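Local coordinates for probable GGDEF family protein (Chromobacterium violaceum, PDB 3NJA) that is of unknown function but carries a PAS domain, which probably senses a signal for a GGDEF-type, cyclic-di-GMP-related output, at residues 30-33 against 39-42; 84-89 against 94-99; 103-106 against 110-113. All coordinates share one frame; numbering follows the deposited sequence.

Contact 1. Residues 30-33 against 39-42; sequences LEWS and IFGT
T42 OG1 lies at the edge of the W32 indole, in the plane of the ring and 3.7 Å from CZ3 of W32, while its hydrogen bond goes to ND1 of H37 in the helix between the two segments. The hydroxyl is brought there by a chi1 of 52°, which sets OG1 between the backbone N and the carbonyl carbon of T42. Beside it, the six-membered ring of W32 meets the F40 ring. Atom CH2 of W32 stands over the centre of one F40 face, and its nearest atom there is CG of F40 at 3.6 Å. The ring centroids are 4.6 Å apart and the planes are inclined by 35°, an oblique aromatic contact that presents the far corner of the indole to the phenyl face. W32 ends strand 30-32, and F40 lies near the end of helix 34-40, so the pair packs the end of the strand against the helix that follows it. The indole is further enclosed by F47, stacked on it, and by H37, edge-to-face. I39 and F40 also pack on L96 and I86 of the second subunit. No hydrogen bond joins the two segments, so their union rests on dispersion between aromatic surfaces, with the one hydroxyl at the margin satisfied by the histidine.

Contact 2. Residues 84-89 against 94-99; sequences YRIVRP and RELLER. With SO4 (sulfate ion), chain G.
Y84 and E98 reach across the strand pair with their flat groups steeply turned, ring and carboxylate planes 75° apart. The phenol OH of Y84 donates to OE1 of E98 at 2.6 Å, arriving on the anti side of that oxygen and 32° out of the carboxylate plane. E98 stretches out to receive it: its chi1 of -179° sets CG opposite the backbone N, and the chain runs on extended. OE2 bonds to N100, so both carboxylate oxygens are engaged; a glycerol, probably from the crystallisation liquor, is modelled very close to OE1, and that bond is doubtful. CB of L96 lies over one face of the Y84 ring, offset toward its rim, and L96 CD2 touches I86 CG2 at 3.5 Å, making an apolar patch of Y84, I86 and L96 on one face of the sheet. I86 carries this patch on to I39 of the second subunit. The other face belongs to R85 and E95. Their charged ends diverge, R85 NE to D62 of the second subunit and E95 OE1 to R68 of the third. At the turn end the guanidinium planes of R88 and R94 are inclined by 39°; their very close approach is doubtful, though both have long, weak ion pairs with D119. R99 holds a sulfate ion, probably from the crystallisation liquor, at the edge of its guanidinium, NE to O4 at 2.9 Å and NH1 to O3 at 2.7 Å. Backbone bonds pair Y84 with L96 and I86 with R94, as expected of the antiparallel beta hairpin in a PAS-fold sheet.

Contact 3. Residues 103-106 against 110-113; sequences QRQA and VDHL
Q103 faces both D111 and H112 in a classic beta bulge, set in the hairpin of strands 93-104 and 110-119. Its carbonyl oxygen takes two backbone donors, D111 N at 2.7 Å and H112 N at 3.2 Å, both in the carbonyl plane. The reciprocal bond runs from Q103 N to H112 O at 2.9 Å. The extra residue is D111, whose backbone coils locally (psi -54°) so that two consecutive amides converge on one acceptor. Toward the turn, the Q105 amide and the D111 carboxylate lie almost coplanar, 13° apart, with Q105 NE2 3.1 Å from D111 OD2. D111 presents that carboxylate by placing CG opposite its own backbone N. One step on from Q103, R104 pairs with V110, and its extended side chain brings NH1 to 4.2 Å from V110 CB. This NH1 bonds to G108 O in the connecting turn, while NH2 reaches V74 O of the second subunit, so the arginine links the turn to the neighbour. H112 and L113 pair with a strand of that subunit, carrying the sheet across the interface, and the H112 ring meets H24 of the same subunit there. Within its own strand the H112 ring turns back to the aspartate: H112 ND1 donates to D111 OD1 at 2.6 Å, a weak bond bent to 116° at the hydrogen.

Contacts 2 and 3 share strand 93-104 and lie in the same three-stranded antiparallel sheet, their centres about 25 Å apart. Contact 1 sits across the chain's centre, about 49 Å from contact 2 and 33 Å from contact 3, centre to centre. Contacts 1 and 2 are partly buried, contact 3 is at the surface. Contact 1 is aromatic packing of a strand against a helix end; contact 2 combines regular strand pairing with charged side chains; contact 3 is a polar, irregular pairing near a turn. All three touch the second subunit: I39 and F40 from contact 1 meet residues of contact 2 across the interface, suggesting that the chains complete each other's PAS fold.

Contact 1. Residues 30-33 against 39-42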
loop_
_atom_site.group_PDB
_atom_site.type_symbol
_atom_site.label_atom_id
_atom_site.label_comp_id
_atom_site.label_asym_id
_atom_site.label_seq_id
_atom_site.Cartn_x
_atom_site.Cartn_y
_atom_site.Cartn_z
ATOM N N LEU B 30 0.231 -1.622 -26.601
ATOM C CA LEU B 30 0.070 -0.495 -25.702
ATOM C C LEU B 30 -0.932 0.512 -26.272
ATOM O O LEU B 30 -0.681 1.115 -27.312
ATOM C CB LEU B 30 1.422 0.176 -25.452
ATOM C CG LEU B 30 1.376 1.430 -24.572
ATOM C CD1 LEU B 30 0.800 1.088 -23.200
ATOM C CD2 LEU B 30 2.747 2.061 -24.428
ATOM N N GLU B 31 -2.064 0.695 -25.593
ATOM C CA GLU B 31 -3.098 1.605 -26.081
ATOM C C GLU B 31 -2.942 2.993 -25.493
ATOM O O GLU B 31 -2.918 3.164 -24.277
ATOM C CB GLU B 31 -4.499 1.080 -25.765
ATOM C CG GLU B 31 -4.792 -0.315 -26.306
ATOM C CD GLU B 31 -6.241 -0.765 -26.065
ATOM O OE1 GLU B 31 -6.526 -1.379 -25.001
ATOM O OE2 GLU B 31 -7.093 -0.510 -26.950
ATOM N N TRP B 32 -2.847 3.989 -26.364
ATOM C CA TRP B 32 -2.771 5.370 -25.913
ATOM C C TRP B 32 -3.967 6.170 -26.378
ATOM O O TRP B 32 -4.390 6.028 -27.518
ATOM C CB TRP B 32 -1.503 6.028 -26.439
ATOM C CG TRP B 32 -0.314 5.734 -25.607
ATOM C CD1 TRP B 32 -0.253 4.899 -24.527
ATOM C CD2 TRP B 32 0.997 6.272 -25.774
ATOM N NE1 TRP B 32 1.018 4.889 -24.010
ATOM C CE2 TRP B 32 1.805 5.725 -24.757
ATOM C CE3 TRP B 32 1.565 7.170 -26.681
ATOM C CZ2 TRP B 32 3.159 6.041 -24.628
ATOM C CZ3 TRP B 32 2.911 7.483 -26.551
ATOM C CH2 TRP B 32 3.693 6.918 -25.533
ATOM N N SER B 33 -4.514 7.002 -25.493
ATOM C CA SER B 33 -5.466 8.017 -25.924
ATOM C C SER B 33 -4.655 9.107 -26.610
ATOM O O SER B 33 -3.478 9.275 -26.312
ATOM C CB SER B 33 -6.236 8.600 -24.739
ATOM O OG SER B 33 -5.421 9.449 -23.953
ATOM N N ILE B 39 1.162 14.384 -24.769
ATOM C CA ILE B 39 2.155 14.726 -23.764
ATOM C C ILE B 39 3.527 14.166 -24.152
ATOM O O ILE B 39 4.568 14.702 -23.757
ATOM C CB ILE B 39 1.727 14.330 -22.333
ATOM C CG1 ILE B 39 2.675 13.298 -21.742
ATOM C CG2 ILE B 39 0.293 13.804 -22.305
ATOM C CD1 ILE B 39 2.212 12.845 -20.385
ATOM N N PHE B 40 3.518 13.122 -24.976
ATOM C CA PHE B 40 4.765 12.531 -25.454
ATOM C C PHE B 40 5.361 13.194 -26.693
ATOM O O PHE B 40 6.524 12.957 -27.023
ATOM C CB PHE B 40 4.604 11.032 -25.701
ATOM C CG PHE B 40 4.842 10.210 -24.480
ATOM C CD1 PHE B 40 6.066 9.593 -24.278
ATOM C CD2 PHE B 40 3.847 10.080 -23.509
ATOM C CE1 PHE B 40 6.295 8.836 -23.140
ATOM C CE2 PHE B 40 4.076 9.346 -22.372
ATOM C CZ PHE B 40 5.306 8.713 -22.188
ATOM N N GLY B 41 4.552 14.004 -27.372
ATOM C CA GLY B 41 4.942 14.648 -28.610
ATOM C C GLY B 41 5.030 13.668 -29.767
ATOM O O GLY B 41 5.852 13.834 -30.669
ATOM N N THR B 42 4.185 12.644 -29.748
ATOM C CA THR B 42 4.226 11.617 -30.782
ATOM C C THR B 42 2.979 11.598 -31.647
ATOM O O THR B 42 1.997 12.293 -31.376
ATOM C CB THR B 42 4.410 10.217 -30.180
ATOM O OG1 THR B 42 3.425 9.999 -29.152
ATOM C CG2 THR B 42 5.809 10.081 -29.601
#

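Contact 2. Residues 84-89 against 94-99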
loop_
_atom_site.group_PDB
_atom_site.type_symbol
_atom_site.label_atom_id
_atom_site.label_comp_id
_atom_site.label_asym_id
_atom_site.label_seq_id
_atom_site.Cartn_x
_atom_site.Cartn_y
_atom_site.Cartn_z
ATOM N N TYR B 84 -8.945 -11.893 12.325
ATOM C CA TYR B 84 -10.062 -12.814 12.336
ATOM C C TYR B 84 -9.986 -13.690 13.579
ATOM O O TYR B 84 -8.900 -13.941 14.123
ATOM C CB TYR B 84 -10.047 -13.681 11.076
ATOM C CG TYR B 84 -8.791 -14.514 10.952
ATOM C CD1 TYR B 84 -8.674 -15.737 11.608
ATOM C CD2 TYR B 84 -7.712 -14.074 10.191
ATOM C CE1 TYR B 84 -7.522 -16.494 11.499
ATOM C CE2 TYR B 84 -6.562 -14.826 10.077
ATOM C CZ TYR B 84 -6.471 -16.031 10.733
ATOM O OH TYR B 84 -5.322 -16.775 10.620
ATOM N N ARG B 85 -11.149 -14.149 14.031
ATOM C CA ARG B 85 -11.204 -15.062 15.145
ATOM C C ARG B 85 -10.999 -16.476 14.629
ATOM O O ARG B 85 -11.386 -16.807 13.500
ATOM C CB ARG B 85 -12.559 -14.962 15.837
ATOM C CG ARG B 85 -12.859 -13.597 16.409
ATOM C CD ARG B 85 -14.320 -13.489 16.759
ATOM N NE ARG B 85 -15.149 -13.263 15.582
ATOM C CZ ARG B 85 -16.475 -13.354 15.574
ATOM N NH1 ARG B 85 -17.132 -13.695 16.685
ATOM N NH2 ARG B 85 -17.142 -13.120 14.451
ATOM N N ILE B 86 -10.364 -17.307 15.448
ATOM C CA ILE B 86 -10.364 -18.733 15.203
ATOM C C ILE B 86 -11.096 -19.382 16.357
ATOM O O ILE B 86 -11.392 -18.744 17.376
ATOM C CB ILE B 86 -8.954 -19.321 15.143
ATOM C CG1 ILE B 86 -8.162 -18.923 16.389
ATOM C CG2 ILE B 86 -8.255 -18.872 13.878
ATOM C CD1 ILE B 86 -7.325 -20.049 16.951
ATOM N N VAL B 87 -11.391 -20.661 16.196
ATOM C CA VAL B 87 -12.009 -21.412 17.258
ATOM C C VAL B 87 -11.178 -22.664 17.529
ATOM O O VAL B 87 -11.073 -23.560 16.686
ATOM C CB VAL B 87 -13.468 -21.744 16.912
ATOM C CG1 VAL B 87 -13.622 -21.933 15.397
ATOM C CG2 VAL B 87 -13.912 -22.970 17.680
ATOM N N ARG B 88 -10.556 -22.700 18.701
ATOM C CA ARG B 88 -9.725 -23.828 19.078
ATOM C C ARG B 88 -10.560 -25.093 19.237
ATOM O O ARG B 88 -11.753 -25.028 19.555
ATOM C CB ARG B 88 -9.018 -23.549 20.397
ATOM C CG ARG B 88 -7.852 -22.595 20.351
ATOM C CD ARG B 88 -7.050 -22.787 21.627
ATOM N NE ARG B 88 -6.132 -21.690 21.922
ATOM C CZ ARG B 88 -6.058 -21.079 23.102
ATOM N NH1 ARG B 88 -6.865 -21.458 24.091
ATOM N NH2 ARG B 88 -5.184 -20.092 23.294
ATOM N N PRO B 89 -9.921 -26.254 19.034
ATOM C CA PRO B 89 -10.475 -27.581 19.305
ATOM C C PRO B 89 -11.115 -27.685 20.684
ATOM O O PRO B 89 -12.080 -28.408 20.827
ATOM C CB PRO B 89 -9.235 -28.472 19.250
ATOM C CG PRO B 89 -8.382 -27.819 18.255
ATOM C CD PRO B 89 -8.578 -26.346 18.445
ATOM N N ARG B 94 -10.456 -17.257 19.787
ATOM C CA ARG B 94 -9.242 -16.442 19.777
ATOM C C ARG B 94 -9.233 -15.410 18.665
ATOM O O ARG B 94 -9.618 -15.707 17.541
ATOM C CB ARG B 94 -8.004 -17.339 19.660
ATOM C CG ARG B 94 -7.710 -18.142 20.926
ATOM C CD ARG B 94 -7.222 -17.225 22.038
ATOM N NE ARG B 94 -7.091 -17.893 23.326
ATOM C CZ ARG B 94 -6.431 -17.388 24.363
ATOM N NH1 ARG B 94 -5.828 -16.218 24.260
ATOM N NH2 ARG B 94 -6.359 -18.062 25.504
ATOM N N GLU B 95 -8.796 -14.196 18.988
ATOM C CA GLU B 95 -8.584 -13.154 17.980
ATOM C C GLU B 95 -7.149 -13.160 17.448
ATOM O O GLU B 95 -6.186 -13.054 18.214
ATOM C CB GLU B 95 -8.909 -11.782 18.550
ATOM C CG GLU B 95 -10.359 -11.616 18.922
ATOM C CD GLU B 95 -10.615 -10.311 19.652
ATOM O OE1 GLU B 95 -11.043 -9.325 18.999
ATOM O OE2 GLU B 95 -10.383 -10.274 20.882
ATOM N N LEU B 96 -7.008 -13.296 16.135
ATOM C CA LEU B 96 -5.675 -13.353 15.523
ATOM C C LEU B 96 -5.305 -12.150 14.637
ATOM O O LEU B 96 -6.151 -11.589 13.918
ATOM C CB LEU B 96 -5.522 -14.654 14.727
ATOM C CG LEU B 96 -5.014 -15.859 15.529
ATOM C CD1 LEU B 96 -5.460 -15.801 16.985
ATOM C CD2 LEU B 96 -5.394 -17.185 14.876
ATOM N N LEU B 97 -4.036 -11.757 14.696
ATOM C CA LEU B 97 -3.480 -10.850 13.693
ATOM C C LEU B 97 -2.500 -11.604 12.797
ATOM O O LEU B 97 -1.605 -12.295 13.280
ATOM C CB LEU B 97 -2.793 -9.646 14.332
ATOM C CG LEU B 97 -2.309 -8.656 13.266
ATOM C CD1 LEU B 97 -3.470 -8.216 12.399
ATOM C CD2 LEU B 97 -1.630 -7.453 13.892
ATOM N N GLU B 98 -2.678 -11.476 11.490
ATOM C CA GLU B 98 -1.913 -12.277 10.554
ATOM C C GLU B 98 -1.245 -11.391 9.520
ATOM O O GLU B 98 -1.899 -10.616 8.821
ATOM C CB GLU B 98 -2.826 -13.293 9.870
ATOM C CG GLU B 98 -2.153 -14.226 8.872
ATOM C CD GLU B 98 -3.166 -15.084 8.105
ATOM O OE1 GLU B 98 -3.694 -16.059 8.690
ATOM O OE2 GLU B 98 -3.449 -14.777 6.922
ATOM N N ARG B 99 0.069 -11.495 9.418
ATOM C CA ARG B 99 0.752 -10.706 8.418
ATOM C C ARG B 99 1.063 -11.582 7.214
ATOM O O ARG B 99 1.629 -12.668 7.354
ATOM C CB ARG B 99 2.004 -10.046 8.988
ATOM C CG ARG B 99 2.424 -8.849 8.177
ATOM C CD ARG B 99 3.673 -8.190 8.714
ATOM N NE ARG B 99 4.172 -7.182 7.791
ATOM C CZ ARG B 99 3.414 -6.264 7.193
ATOM N NH1 ARG B 99 3.971 -5.390 6.366
ATOM N NH2 ARG B 99 2.108 -6.207 7.421
HETATM S S SO4 G . 7.296 -5.696 6.506
HETATM O O1 SO4 G . 8.665 -6.029 6.123
HETATM O O2 SO4 G . 7.208 -4.245 6.698
HETATM O O3 SO4 G . 6.403 -6.105 5.425
HETATM O O4 SO4 G . 6.939 -6.415 7.732
#

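Contact 3. Residues 103-106 against 110-113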
loop_
_atom_site.group_PDB
_atom_site.type_symbol
_atom_site.label_atom_id
_atom_site.label_comp_id
_atom_site.label_asym_id
_atom_site.label_seq_id
_atom_site.Cartn_x
_atom_site.Cartn_y
_atom_site.Cartn_z
ATOM N N GLN B 103 4.703 -14.101 -2.657
ATOM C CA GLN B 103 5.921 -14.425 -3.381
ATOM C C GLN B 103 5.532 -14.989 -4.734
ATOM O O GLN B 103 4.957 -16.085 -4.827
ATOM C CB GLN B 103 6.790 -15.407 -2.588
ATOM C CG GLN B 103 7.084 -16.737 -3.285
ATOM C CD GLN B 103 8.565 -16.932 -3.579
ATOM O OE1 GLN B 103 8.955 -17.891 -4.251
ATOM N NE2 GLN B 103 9.396 -16.020 -3.081
ATOM N N ARG B 104 5.821 -14.220 -5.784
ATOM C CA ARG B 104 5.359 -14.570 -7.118
ATOM C C ARG B 104 6.437 -15.248 -7.931
ATOM O O ARG B 104 7.593 -15.310 -7.523
ATOM C CB ARG B 104 4.851 -13.331 -7.849
ATOM C CG ARG B 104 3.665 -12.704 -7.168
ATOM C CD ARG B 104 3.083 -11.600 -8.001
ATOM N NE ARG B 104 2.062 -10.855 -7.274
ATOM C CZ ARG B 104 0.795 -11.242 -7.166
ATOM N NH1 ARG B 104 0.400 -12.380 -7.726
ATOM N NH2 ARG B 104 -0.075 -10.488 -6.500
ATOM N N GLN B 105 6.033 -15.785 -9.074
ATOM C CA GLN B 105 6.969 -16.314 -10.040
ATOM C C GLN B 105 7.098 -15.216 -11.073
ATOM O O GLN B 105 6.232 -14.339 -11.132
ATOM C CB GLN B 105 6.405 -17.579 -10.662
ATOM C CG GLN B 105 5.720 -18.478 -9.641
ATOM C CD GLN B 105 5.444 -19.867 -10.176
ATOM O OE1 GLN B 105 4.671 -20.040 -11.124
ATOM N NE2 GLN B 105 6.081 -20.872 -9.573
ATOM N N ALA B 106 8.167 -15.244 -11.870
ATOM C CA ALA B 106 8.388 -14.202 -12.871
ATOM C C ALA B 106 7.110 -13.947 -13.672
ATOM O O ALA B 106 6.906 -12.852 -14.214
ATOM C CB ALA B 106 9.524 -14.581 -13.791
ATOM N N VAL B 110 1.213 -16.566 -8.105
ATOM C CA VAL B 110 1.708 -16.589 -6.736
ATOM C C VAL B 110 2.192 -17.980 -6.360
ATOM O O VAL B 110 1.444 -18.950 -6.418
ATOM C CB VAL B 110 0.695 -16.044 -5.722
ATOM C CG1 VAL B 110 -0.724 -16.152 -6.274
ATOM C CG2 VAL B 110 0.864 -16.761 -4.384
ATOM N N ASP B 111 3.468 -18.061 -6.002
ATOM C CA ASP B 111 4.102 -19.324 -5.657
ATOM C C ASP B 111 3.782 -19.713 -4.213
ATOM O O ASP B 111 3.304 -20.809 -3.946
ATOM C CB ASP B 111 5.615 -19.214 -5.854
ATOM C CG ASP B 111 6.314 -20.555 -5.764
ATOM O OD1 ASP B 111 7.204 -20.702 -4.901
ATOM O OD2 ASP B 111 5.974 -21.462 -6.556
ATOM N N HIS B 112 4.061 -18.797 -3.292
ATOM C CA HIS B 112 3.797 -18.997 -1.883
ATOM C C HIS B 112 3.298 -17.709 -1.275
ATOM O O HIS B 112 3.650 -16.618 -1.720
ATOM C CB HIS B 112 5.077 -19.380 -1.142
ATOM C CG HIS B 112 5.591 -20.745 -1.474
ATOM N ND1 HIS B 112 6.536 -20.965 -2.453
ATOM C CD2 HIS B 112 5.301 -21.959 -0.948
ATOM C CE1 HIS B 112 6.800 -22.259 -2.522
ATOM N NE2 HIS B 112 6.064 -22.884 -1.620
ATOM N N LEU B 113 2.469 -17.840 -0.252
ATOM C CA LEU B 113 2.264 -16.760 0.691
ATOM C C LEU B 113 3.037 -17.212 1.905
ATOM O O LEU B 113 3.420 -18.387 1.995
ATOM C CB LEU B 113 0.794 -16.595 1.043
ATOM C CG LEU B 113 -0.151 -16.340 -0.114
ATOM C CD1 LEU B 113 -1.557 -16.064 0.438
ATOM C CD2 LEU B 113 0.385 -15.164 -0.975
#